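Local coordinates for protein CSE3 (Thermus thermophilus, PDB 2Y8Y) that processes CRISPR transcripts as an endoribonuclease, retains the crRNA it has made and is probably part of the Cascade ribonucleoprotein complex, at residues Val118-Pro123 and Val127-Arg132; Ala19-Ala24 and His30-Lys35; Thr8-Asn13 and Ser74-Gly79; Phe139-Gly144 and Pro148-Leu153. All coordinates share one frame; numbering follows the deposited sequence.

From the N terminus, strand 5-12 opens interaction 3, whose long loop closes only at residues 74-79. Interaction 2 is nested inside that loop: it joins helices 17-24 and 26-34, and T32 and L23 pack against L76 and L12 of interaction 3. Further along the chain, interaction 1 closes a short turn from strand 117-119 into helix 123-136, and interaction 4 follows in series with a tight turn between residues 139-144 and 148-153. Interactions 1 and 4 touch where L130 meets V150 and E131 meets L141. Interaction 3 lies on the opposite side of the chain's centre from interactions 1 and 4, and interaction 2 from interaction 4.

Interaction 1 of 4, residues Val118-Pro123 and Val127-Arg132; sequences VALKTP and VAWLER. With nucleotides of chain B.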
# COMPACT_ATOMS: atom_id res chain seq x y z
N VAL A 118 1.65 -1.06 -18.66
CA VAL A 118 1.87 -2.49 -18.60
C VAL A 118 2.81 -2.82 -17.46
O VAL A 118 3.60 -1.98 -17.04
CB VAL A 118 2.46 -3.03 -19.91
CG1 VAL A 118 1.51 -2.76 -21.08
CG2 VAL A 118 3.86 -2.43 -20.19
N ALA A 119 2.74 -4.05 -16.97
CA ALA A 119 3.63 -4.45 -15.89
C ALA A 119 5.06 -4.63 -16.40
O ALA A 119 5.29 -5.06 -17.53
CB ALA A 119 3.13 -5.74 -15.24
N LEU A 120 6.02 -4.31 -15.55
CA LEU A 120 7.40 -4.61 -15.85
C LEU A 120 7.62 -6.10 -15.70
O LEU A 120 7.03 -6.73 -14.81
CB LEU A 120 8.32 -3.84 -14.91
CG LEU A 120 8.20 -2.32 -15.07
CD1 LEU A 120 9.07 -1.59 -14.04
CD2 LEU A 120 8.58 -1.90 -16.47
N LYS A 121 8.47 -6.65 -16.54
CA LYS A 121 8.61 -8.10 -16.65
C LYS A 121 9.64 -8.74 -15.73
O LYS A 121 9.37 -9.78 -15.14
CB LYS A 121 8.91 -8.47 -18.10
CG LYS A 121 7.81 -8.03 -19.05
CD LYS A 121 7.99 -8.62 -20.44
CE LYS A 121 6.82 -8.26 -21.34
NZ LYS A 121 6.95 -8.88 -22.68
N THR A 122 10.82 -8.14 -15.63
CA THR A 122 11.94 -8.81 -14.96
C THR A 122 12.20 -8.33 -13.53
O THR A 122 11.89 -7.21 -13.17
CB THR A 122 13.25 -8.67 -15.76
OG1 THR A 122 13.73 -7.32 -15.66
CG2 THR A 122 13.05 -9.09 -17.22
N PRO A 123 12.81 -9.18 -12.72
CA PRO A 123 13.15 -8.74 -11.37
C PRO A 123 14.07 -7.51 -11.37
O PRO A 123 13.87 -6.63 -10.53
CB PRO A 123 13.83 -9.97 -10.76
CG PRO A 123 13.23 -11.14 -11.53
CD PRO A 123 13.04 -10.62 -12.93
N VAL A 127 13.08 -4.03 -9.40
CA VAL A 127 13.94 -3.36 -8.42
C VAL A 127 14.33 -1.95 -8.87
O VAL A 127 14.30 -1.01 -8.07
CB VAL A 127 15.19 -4.20 -8.11
CG1 VAL A 127 16.17 -3.40 -7.26
CG2 VAL A 127 14.78 -5.47 -7.37
N ALA A 128 14.65 -1.78 -10.15
CA ALA A 128 14.99 -0.45 -10.66
C ALA A 128 13.81 0.50 -10.52
O ALA A 128 13.97 1.68 -10.20
CB ALA A 128 15.47 -0.54 -12.11
N TRP A 129 12.61 -0.02 -10.79
CA TRP A 129 11.40 0.76 -10.64
C TRP A 129 11.26 1.22 -9.18
O TRP A 129 11.03 2.40 -8.91
CB TRP A 129 10.19 -0.08 -11.06
CG TRP A 129 8.85 0.61 -10.89
CD1 TRP A 129 8.23 1.41 -11.81
CD2 TRP A 129 7.96 0.55 -9.76
NE1 TRP A 129 7.02 1.85 -11.34
CE2 TRP A 129 6.83 1.33 -10.08
CE3 TRP A 129 8.02 -0.08 -8.51
CZ2 TRP A 129 5.76 1.50 -9.19
CZ3 TRP A 129 6.94 0.08 -7.63
CH2 TRP A 129 5.83 0.87 -7.98
N LEU A 130 11.41 0.29 -8.24
CA LEU A 130 11.30 0.65 -6.82
C LEU A 130 12.32 1.74 -6.49
O LEU A 130 11.99 2.71 -5.81
CB LEU A 130 11.54 -0.57 -5.95
CG LEU A 130 11.53 -0.27 -4.45
CD1 LEU A 130 10.12 0.10 -3.96
CD2 LEU A 130 12.03 -1.50 -3.76
N GLU A 131 13.56 1.57 -6.95
CA GLU A 131 14.59 2.56 -6.64
C GLU A 131 14.21 3.94 -7.16
O GLU A 131 14.38 4.95 -6.47
CB GLU A 131 15.95 2.14 -7.20
CG GLU A 131 16.54 0.95 -6.47
CD GLU A 131 17.73 0.34 -7.19
OE1 GLU A 131 17.86 0.56 -8.41
OE2 GLU A 131 18.51 -0.37 -6.53
N ARG A 132 13.72 3.99 -8.39
CA ARG A 132 13.33 5.26 -8.99
C ARG A 132 12.14 5.89 -8.25
O ARG A 132 12.14 7.08 -7.99
CB ARG A 132 12.99 5.06 -10.48
CG ARG A 132 12.69 6.36 -11.21
CD ARG A 132 12.31 6.13 -12.67
NE ARG A 132 11.10 5.32 -12.82
CZ ARG A 132 9.87 5.76 -12.57
NH1 ARG A 132 9.66 7.00 -12.15
NH2 ARG A 132 8.84 4.95 -12.74
O5' U B 1 -0.06 -3.05 -23.80
C5' U B 1 -0.58 -3.91 -24.81
C4' U B 1 -1.42 -5.00 -24.21
O4' U B 1 -0.65 -6.22 -24.19
C3' U B 1 -1.88 -4.74 -22.78
O3' U B 1 -3.26 -5.06 -22.64
C2' U B 1 -1.02 -5.65 -21.90
O2' U B 1 -1.76 -6.43 -20.98
C1' U B 1 -0.23 -6.53 -22.88
N1 U B 1 1.22 -6.28 -22.81
C2 U B 1 1.84 -6.34 -21.58
O2 U B 1 1.26 -6.63 -20.55
N3 U B 1 3.18 -6.06 -21.61
C4 U B 1 3.95 -5.73 -22.70
O4 U B 1 5.16 -5.51 -22.54
C5 U B 1 3.24 -5.67 -23.94
C6 U B 1 1.92 -5.93 -23.94
P G B 14 6.17 7.76 -12.68
OP1 G B 14 6.98 7.42 -11.49
OP2 G B 14 5.61 6.66 -13.49
O5' G B 14 5.01 8.77 -12.30
C5' G B 14 5.30 9.95 -11.56
C4' G B 14 4.13 10.88 -11.54
O4' G B 14 3.80 11.32 -12.89
C3' G B 14 2.83 10.30 -11.05
O3' G B 14 2.78 10.15 -9.65
C2' G B 14 1.82 11.29 -11.59
O2' G B 14 1.87 12.51 -10.86
C1' G B 14 2.41 11.54 -12.99
N9 G B 14 1.86 10.57 -13.95
C8 G B 14 2.40 9.39 -14.41
N7 G B 14 1.57 8.76 -15.20
C5 G B 14 0.42 9.53 -15.21
C6 G B 14 -0.82 9.34 -15.88
O6 G B 14 -1.17 8.41 -16.61
N1 G B 14 -1.72 10.37 -15.61
C2 G B 14 -1.45 11.46 -14.80
N2 G B 14 -2.43 12.36 -14.65
N3 G B 14 -0.29 11.65 -14.18
C4 G B 14 0.58 10.65 -14.43
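L120 and W129 meet with their side chains crossed at about a right angle. One methyl of the leucine does the touching: L120 CD1 lies 3.5 Å from W129 CB and oblique to the indole, 3.8 Å from both W129 CG and W129 CD1. W129 CB already points toward the leucine, and a chi1 of 178° carries the indole away from its own N, leaving CG and CD1 beside the methyl. A second link is made by backbone, where V127 N donates to P123 O at 2.9 Å and 168°, an almost straight bond of the first helical turn. T122 occupies the N-cap: its side chain caps a backbone N just past its segment, and E125 OE1 accepts the T122 N-H, as in a capping box.

Both segments also reach the RNA. R132 NH1 meets OP1 of the guanosine nucleotide 14 of chain B at 2.8 Å, in the guanidinium plane; R132 NH2 adds a weak bond to the same oxygen. V118 CG1 approaches O5' of uridine nucleotide 1 of chain B to 3.2 Å.

The contact thus joins strand 117-119 to helix 123-136 over strand 98-110: W129 packs on A105 and P107, L120 on K109, while V127 and L130 lean on V150 of strand 150-160.

Interaction 2 of 4, residues Ala19-Ala24 and His30-Lys35; sequences ARRDLA and HRTLSK. With nucleotides of chain B.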
# COMPACT_ATOMS: atom_id res chain seq x y z
N ALA A 19 -16.56 -11.53 4.39
CA ALA A 19 -15.11 -11.48 4.54
C ALA A 19 -14.43 -12.33 3.47
O ALA A 19 -13.49 -11.88 2.83
CB ALA A 19 -14.70 -11.94 5.94
N ARG A 20 -14.91 -13.56 3.27
CA ARG A 20 -14.33 -14.44 2.26
C ARG A 20 -14.47 -13.85 0.86
O ARG A 20 -13.56 -13.95 0.04
CB ARG A 20 -14.97 -15.83 2.32
CG ARG A 20 -14.65 -16.60 3.59
CD ARG A 20 -15.09 -18.05 3.46
NE ARG A 20 -16.49 -18.16 3.06
CZ ARG A 20 -17.50 -18.32 3.91
NH1 ARG A 20 -17.27 -18.38 5.21
NH2 ARG A 20 -18.75 -18.40 3.45
N ARG A 21 -15.61 -13.21 0.60
CA ARG A 21 -15.84 -12.55 -0.68
C ARG A 21 -14.81 -11.45 -0.94
O ARG A 21 -14.19 -11.40 -2.00
CB ARG A 21 -17.24 -11.93 -0.70
CG ARG A 21 -17.52 -11.08 -1.93
CD ARG A 21 -18.65 -10.11 -1.66
NE ARG A 21 -18.30 -9.17 -0.60
CZ ARG A 21 -19.16 -8.65 0.26
NH1 ARG A 21 -20.45 -8.99 0.20
NH2 ARG A 21 -18.75 -7.80 1.19
N ASP A 22 -14.62 -10.57 0.04
CA ASP A 22 -13.66 -9.49 -0.10
C ASP A 22 -12.23 -10.00 -0.19
O ASP A 22 -11.40 -9.41 -0.88
CB ASP A 22 -13.77 -8.51 1.06
CG ASP A 22 -15.07 -7.74 1.05
OD1 ASP A 22 -15.82 -7.85 0.05
OD2 ASP A 22 -15.35 -7.03 2.04
N LEU A 23 -11.94 -11.09 0.51
CA LEU A 23 -10.59 -11.64 0.48
C LEU A 23 -10.26 -12.21 -0.89
O LEU A 23 -9.09 -12.20 -1.31
CB LEU A 23 -10.42 -12.70 1.57
CG LEU A 23 -10.28 -12.15 2.99
CD1 LEU A 23 -10.42 -13.28 4.00
CD2 LEU A 23 -8.95 -11.44 3.16
N ALA A 24 -11.28 -12.70 -1.59
CA ALA A 24 -11.10 -13.35 -2.88
C ALA A 24 -11.10 -12.37 -4.06
O ALA A 24 -10.67 -12.72 -5.16
CB ALA A 24 -12.16 -14.43 -3.09
N HIS A 30 -12.20 -3.25 -1.85
CA HIS A 30 -12.21 -1.81 -2.04
C HIS A 30 -13.58 -1.21 -1.73
O HIS A 30 -13.68 -0.17 -1.08
CB HIS A 30 -11.79 -1.47 -3.48
CG HIS A 30 -11.90 -0.02 -3.83
ND1 HIS A 30 -11.10 0.95 -3.28
CD2 HIS A 30 -12.72 0.62 -4.69
CE1 HIS A 30 -11.41 2.13 -3.79
NE2 HIS A 30 -12.40 1.95 -4.65
N ARG A 31 -14.63 -1.85 -2.23
CA ARG A 31 -15.99 -1.37 -1.97
C ARG A 31 -16.28 -1.30 -0.48
O ARG A 31 -16.83 -0.32 0.02
CB ARG A 31 -17.03 -2.24 -2.68
CG ARG A 31 -16.95 -2.21 -4.20
CD ARG A 31 -17.94 -3.19 -4.83
NE ARG A 31 -19.31 -2.70 -4.82
CZ ARG A 31 -19.88 -2.04 -5.82
NH1 ARG A 31 -19.19 -1.78 -6.92
NH2 ARG A 31 -21.14 -1.64 -5.73
N THR A 32 -15.90 -2.36 0.24
CA THR A 32 -16.12 -2.41 1.68
C THR A 32 -15.34 -1.35 2.45
O THR A 32 -15.91 -0.57 3.22
CB THR A 32 -15.76 -3.78 2.25
OG1 THR A 32 -16.67 -4.75 1.73
CG2 THR A 32 -15.85 -3.77 3.78
N LEU A 33 -14.03 -1.29 2.22
CA LEU A 33 -13.18 -0.42 3.01
C LEU A 33 -13.53 1.04 2.77
O LEU A 33 -13.46 1.87 3.68
CB LEU A 33 -11.70 -0.69 2.69
CG LEU A 33 -11.24 -2.12 2.99
CD1 LEU A 33 -9.75 -2.21 2.64
CD2 LEU A 33 -11.49 -2.49 4.45
N SER A 34 -13.90 1.36 1.53
CA SER A 34 -14.23 2.74 1.16
C SER A 34 -15.38 3.30 1.99
O SER A 34 -15.48 4.51 2.19
CB SER A 34 -14.59 2.84 -0.32
OG SER A 34 -13.46 2.62 -1.14
N LYS A 35 -16.25 2.42 2.48
CA LYS A 35 -17.39 2.85 3.28
C LYS A 35 -16.96 3.55 4.55
O LYS A 35 -17.67 4.43 5.04
CB LYS A 35 -18.29 1.66 3.63
CG LYS A 35 -18.93 0.98 2.43
CD LYS A 35 -19.76 -0.21 2.85
CE LYS A 35 -20.23 -1.01 1.64
NZ LYS A 35 -21.10 -2.15 2.03
P A B 18 -13.54 1.13 -8.67
OP1 A B 18 -12.45 0.15 -8.50
OP2 A B 18 -14.46 0.99 -9.83
O5' A B 18 -14.37 1.24 -7.32
C5' A B 18 -15.57 1.99 -7.24
C4' A B 18 -16.39 1.57 -6.05
O4' A B 18 -15.73 1.98 -4.82
C3' A B 18 -17.77 2.18 -5.93
O3' A B 18 -18.73 1.58 -6.78
C2' A B 18 -18.07 2.01 -4.45
O2' A B 18 -18.43 0.67 -4.15
C1' A B 18 -16.70 2.30 -3.84
N9 A B 18 -16.56 3.72 -3.48
C8 A B 18 -15.83 4.70 -4.10
N7 A B 18 -15.93 5.88 -3.52
C5 A B 18 -16.79 5.65 -2.46
C6 A B 18 -17.31 6.48 -1.44
N6 A B 18 -17.03 7.79 -1.33
N1 A B 18 -18.14 5.93 -0.54
C2 A B 18 -18.43 4.62 -0.63
N3 A B 18 -18.01 3.74 -1.53
C4 A B 18 -17.19 4.33 -2.42
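D22 and T32 face each other with similar first torsions, chi1 -68° for D22 and -66° for T32, which place D22 CG and T32 OG1 beside their own backbone N and aim them across the gap between the two helices. T32 OG1 donates to D22 OD2 at 2.7 Å, coming from the syn side and 29° out of the carboxylate plane. R21 reaches the other oxygen from the same helix: its chain bends at chi3, and R21 NE (2.9 Å) and R21 NH2 (3.1 Å) both fall on D22 OD1 from one face of the carboxylate, while OD1 stays in the guanidinium plane. D22 OD2 has a further partner outside the two helices, the hydroxyl of Y80.

Helix 26-34 also carries RNA. O2' of the adenosine nucleotide 18 of chain B sits over the centre of one face of the R31 guanidinium, and H30 CD2 comes within 3.2 Å of O5' of that nucleotide at the ring edge. S34 CB lies 3.7 Å from C4 of the same nucleotide's base. R31 NH1 also makes a weak bond to Y27, inferred to stabilise the transition state; the side chain of D22 is about 8 Å from that of Y27.

Chemically, a buried carboxylate with both oxygens engaged, one of them by an arginine, probably remains ionised, and its bond to T32 helps tie helix 17-24 to the RNA-bearing helix.

Interaction 3 of 4, residues Thr8-Asn13 and Ser74-Gly79; sequences TKLVLN and SVLDEG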
# COMPACT_ATOMS: atom_id res chain seq x y z
N THR A 8 -5.37 1.17 10.63
CA THR A 8 -6.30 0.22 11.23
C THR A 8 -5.88 -1.19 10.85
O THR A 8 -5.69 -1.48 9.68
CB THR A 8 -7.74 0.42 10.72
OG1 THR A 8 -8.13 1.79 10.93
CG2 THR A 8 -8.72 -0.51 11.44
N LYS A 9 -5.75 -2.05 11.85
CA LYS A 9 -5.57 -3.47 11.60
C LYS A 9 -6.92 -4.16 11.69
O LYS A 9 -7.60 -4.08 12.72
CB LYS A 9 -4.62 -4.08 12.63
CG LYS A 9 -4.42 -5.57 12.50
CD LYS A 9 -3.37 -6.06 13.49
CE LYS A 9 -3.46 -7.56 13.70
NZ LYS A 9 -2.60 -7.98 14.84
N LEU A 10 -7.31 -4.83 10.61
CA LEU A 10 -8.51 -5.66 10.61
C LEU A 10 -8.11 -7.12 10.53
O LEU A 10 -7.34 -7.51 9.66
CB LEU A 10 -9.42 -5.32 9.43
CG LEU A 10 -9.81 -3.86 9.19
CD1 LEU A 10 -10.49 -3.70 7.84
CD2 LEU A 10 -10.70 -3.32 10.30
N VAL A 11 -8.62 -7.94 11.45
CA VAL A 11 -8.43 -9.38 11.34
C VAL A 11 -9.73 -9.98 10.84
O VAL A 11 -10.71 -10.06 11.57
CB VAL A 11 -8.00 -10.01 12.67
CG1 VAL A 11 -7.91 -11.51 12.53
CG2 VAL A 11 -6.66 -9.44 13.11
N LEU A 12 -9.76 -10.37 9.57
CA LEU A 12 -11.00 -10.83 8.97
C LEU A 12 -11.42 -12.22 9.44
O LEU A 12 -10.59 -13.08 9.74
CB LEU A 12 -10.95 -10.74 7.45
CG LEU A 12 -11.42 -9.40 6.84
CD1 LEU A 12 -10.64 -8.22 7.39
CD2 LEU A 12 -11.34 -9.44 5.32
N ASN A 13 -12.73 -12.43 9.51
CA ASN A 13 -13.30 -13.68 9.99
C ASN A 13 -13.64 -14.62 8.84
O ASN A 13 -14.57 -14.36 8.08
CB ASN A 13 -14.54 -13.38 10.83
CG ASN A 13 -15.20 -14.63 11.38
OD1 ASN A 13 -14.58 -15.70 11.45
ND2 ASN A 13 -16.45 -14.50 11.78
N SER A 74 -17.75 1.34 12.06
CA SER A 74 -19.10 0.87 12.36
C SER A 74 -19.84 0.47 11.09
O SER A 74 -20.91 -0.13 11.15
CB SER A 74 -19.91 1.93 13.13
OG SER A 74 -20.16 3.06 12.33
N VAL A 75 -19.25 0.81 9.94
CA VAL A 75 -19.84 0.49 8.64
C VAL A 75 -19.71 -0.99 8.31
O VAL A 75 -20.44 -1.50 7.45
CB VAL A 75 -19.20 1.31 7.50
CG1 VAL A 75 -19.42 2.79 7.74
CG2 VAL A 75 -17.71 0.98 7.35
N LEU A 76 -18.80 -1.68 8.97
CA LEU A 76 -18.57 -3.10 8.69
C LEU A 76 -19.72 -3.97 9.16
O LEU A 76 -20.40 -3.65 10.14
CB LEU A 76 -17.28 -3.58 9.35
CG LEU A 76 -16.00 -2.91 8.88
CD1 LEU A 76 -14.80 -3.42 9.66
CD2 LEU A 76 -15.79 -3.10 7.37
N ASP A 77 -19.93 -5.08 8.47
CA ASP A 77 -20.94 -6.04 8.89
C ASP A 77 -20.56 -6.66 10.22
O ASP A 77 -19.38 -6.81 10.52
CB ASP A 77 -21.07 -7.17 7.86
CG ASP A 77 -21.58 -6.70 6.51
OD1 ASP A 77 -21.96 -5.51 6.39
OD2 ASP A 77 -21.61 -7.52 5.57
N GLU A 78 -21.55 -7.03 11.01
CA GLU A 78 -21.27 -7.78 12.23
C GLU A 78 -20.60 -9.10 11.86
O GLU A 78 -21.01 -9.77 10.91
CB GLU A 78 -22.55 -8.03 13.03
CG GLU A 78 -23.17 -6.76 13.60
CD GLU A 78 -22.19 -5.95 14.43
OE1 GLU A 78 -21.23 -6.54 14.96
OE2 GLU A 78 -22.38 -4.72 14.54
N GLY A 79 -19.56 -9.46 12.60
CA GLY A 79 -18.86 -10.71 12.36
C GLY A 79 -17.86 -10.67 11.22
O GLY A 79 -17.17 -11.66 10.98
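The N-terminal ferredoxin-like sheet, with strand order 2-3-1-4, is the setting in which L10 and N13 meet L76 and G79. Strand 5-12 is an inner strand of this sheet, between 62-67 and 81-89, and residues 74-79 belong to the connection from strand 62-67 to strand 81-89, the place that the second helix occupies in the classical ferredoxin topology. Taken over their touching parts, CA 10 to 13 and CA 76 to 79, the two segments run 41° apart. They also converge: the CA atoms of L10 and L76 are 10.6 Å apart, but those of N13 and G79 only 6.7 Å.

The wider end is bridged by leucines. L10 CD2 meets L76 CD1 at 4.2 Å, the two side chains crossing at a slant and touching through one methyl each. This is a loose apolar contact that others complete: L10 also packs on V65, V83 and L33, and L76 on V83 and T32. It therefore draws the connection over the sheet next to helix 26-34.

The narrow end is polar. N13 extends its amide away from its backbone N (chi1 -180°) and toward the loop, while N13 OD1 accepts from the N-H of A15, as in an Asx turn. G79 has a positive phi, a conformation that glycine adopts readily. N13 ND2 donates to G79 O at 3.0 Å with an N-H...O angle of 154°, the donor lying in the carbonyl plane and the acceptor close to the amide plane, while N13 CB stands 3.1 Å from G79 O.

Interaction 4 of 4, residues Phe139-Gly144 and Pro148-Leu153; sequences FRLLEG and PWVQIL
L141 is the bump of this contact, and P148 and V150 form the hollow that receives it. One methyl does the filling: L141 CD1 lies 3.8 Å from P148 CB and 3.9 Å from V150 CG1, wedged between proline ring and valine branch. V150 offers that branch because its chi1 of 65° sets CG1 between the backbone N and the carbonyl carbon. E131 and L134 of helix 123-136 and F101 of strand 98-110 also pack on L141.

L142 and W149 fit less closely, CB against CB at 4.2 Å, with the indole running obliquely past L142; the same tryptophan makes a cation-pi contact with R183. Between them, W149 N donates to L142 O at 2.8 Å and 162°. E143 and P148 form an antiparallel non-hydrogen-bonded pair, their CA atoms 4.3 Å apart and their side chains diverging.

At W149 the chain makes an inverse gamma turn, closed by a weak bond from V150 N to P148 O. Beyond it the arms part, and strands 139-144 and 150-160 each pair with strand 173-186. The result is a short beta-hairpin that splays after the E143-P148 pair and the W149 N to L142 O bond and feeds both arms into the branched antiparallel sheet.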
# COMPACT_ATOMS: atom_id res chain seq x y z
N PHE A 139 12.95 9.32 -0.71
CA PHE A 139 13.65 8.26 0.00
C PHE A 139 14.82 7.75 -0.84
O PHE A 139 15.01 8.18 -1.98
CB PHE A 139 12.70 7.08 0.23
CG PHE A 139 11.54 7.35 1.19
CD1 PHE A 139 11.75 7.38 2.56
CD2 PHE A 139 10.24 7.48 0.71
CE1 PHE A 139 10.70 7.57 3.43
CE2 PHE A 139 9.18 7.66 1.59
CZ PHE A 139 9.42 7.70 2.94
N ARG A 140 15.57 6.79 -0.32
CA ARG A 140 16.57 6.09 -1.13
C ARG A 140 16.80 4.72 -0.51
O ARG A 140 16.95 4.62 0.70
CB ARG A 140 17.89 6.87 -1.19
CG ARG A 140 18.90 6.34 -2.21
CD ARG A 140 20.17 7.19 -2.30
NE ARG A 140 19.88 8.61 -2.53
CZ ARG A 140 20.28 9.59 -1.71
NH1 ARG A 140 20.97 9.29 -0.63
NH2 ARG A 140 19.97 10.85 -1.98
N LEU A 141 16.86 3.67 -1.31
CA LEU A 141 17.24 2.37 -0.75
C LEU A 141 18.62 2.43 -0.11
O LEU A 141 19.52 3.12 -0.60
CB LEU A 141 17.27 1.29 -1.82
CG LEU A 141 15.98 0.65 -2.28
CD1 LEU A 141 16.32 -0.46 -3.28
CD2 LEU A 141 15.23 0.10 -1.08
N LEU A 142 18.81 1.68 0.98
CA LEU A 142 20.14 1.53 1.55
C LEU A 142 20.91 0.50 0.73
O LEU A 142 20.30 -0.35 0.09
CB LEU A 142 20.05 1.04 3.00
CG LEU A 142 19.48 2.03 4.02
CD1 LEU A 142 19.75 1.55 5.44
CD2 LEU A 142 20.07 3.41 3.81
N GLU A 143 22.23 0.57 0.74
CA GLU A 143 23.00 -0.41 -0.01
C GLU A 143 23.87 -1.32 0.85
O GLU A 143 23.99 -1.12 2.06
CB GLU A 143 23.84 0.27 -1.10
CG GLU A 143 23.07 0.48 -2.40
CD GLU A 143 23.90 1.12 -3.49
OE1 GLU A 143 25.14 1.20 -3.33
OE2 GLU A 143 23.32 1.53 -4.52
N GLY A 144 24.44 -2.33 0.21
CA GLY A 144 25.38 -3.23 0.84
C GLY A 144 26.44 -3.62 -0.16
O GLY A 144 26.36 -3.24 -1.33
N PRO A 148 21.52 -3.58 -3.49
CA PRO A 148 20.58 -2.78 -2.71
C PRO A 148 19.92 -3.63 -1.64
O PRO A 148 19.78 -4.84 -1.80
CB PRO A 148 19.55 -2.32 -3.75
CG PRO A 148 19.64 -3.33 -4.83
CD PRO A 148 21.08 -3.75 -4.88
N TRP A 149 19.54 -2.98 -0.54
CA TRP A 149 18.91 -3.67 0.57
C TRP A 149 17.42 -3.83 0.33
O TRP A 149 16.59 -3.15 0.94
CB TRP A 149 19.16 -2.90 1.87
CG TRP A 149 19.00 -3.74 3.07
CD1 TRP A 149 18.02 -4.67 3.29
CD2 TRP A 149 19.85 -3.76 4.21
NE1 TRP A 149 18.21 -5.26 4.52
CE2 TRP A 149 19.33 -4.72 5.10
CE3 TRP A 149 21.00 -3.06 4.58
CZ2 TRP A 149 19.91 -5.00 6.34
CZ3 TRP A 149 21.58 -3.34 5.80
CH2 TRP A 149 21.04 -4.29 6.67
N VAL A 150 17.09 -4.72 -0.60
CA VAL A 150 15.70 -5.02 -0.89
C VAL A 150 15.57 -6.48 -1.30
O VAL A 150 16.45 -7.03 -1.95
CB VAL A 150 15.11 -4.12 -1.98
CG1 VAL A 150 15.81 -4.35 -3.32
CG2 VAL A 150 13.60 -4.35 -2.09
N GLN A 151 14.46 -7.09 -0.88
CA GLN A 151 14.11 -8.44 -1.28
C GLN A 151 12.75 -8.40 -1.94
O GLN A 151 11.88 -7.61 -1.54
CB GLN A 151 13.94 -9.37 -0.07
CG GLN A 151 14.98 -9.31 1.03
CD GLN A 151 14.46 -9.94 2.32
OE1 GLN A 151 13.90 -9.25 3.18
NE2 GLN A 151 14.63 -11.25 2.45
N ILE A 152 12.54 -9.29 -2.91
CA ILE A 152 11.19 -9.57 -3.39
C ILE A 152 10.71 -10.84 -2.68
O ILE A 152 11.24 -11.91 -2.91
CB ILE A 152 11.14 -9.71 -4.92
CG1 ILE A 152 11.48 -8.37 -5.58
CG2 ILE A 152 9.74 -10.12 -5.34
CD1 ILE A 152 11.64 -8.44 -7.08
N LEU A 153 9.73 -10.67 -1.80
CA LEU A 153 9.23 -11.77 -0.99
C LEU A 153 8.19 -12.61 -1.72
O LEU A 153 8.00 -13.78 -1.40
CB LEU A 153 8.58 -11.23 0.28
CG LEU A 153 9.44 -10.40 1.23
CD1 LEU A 153 8.63 -10.03 2.46
CD2 LEU A 153 10.69 -11.16 1.61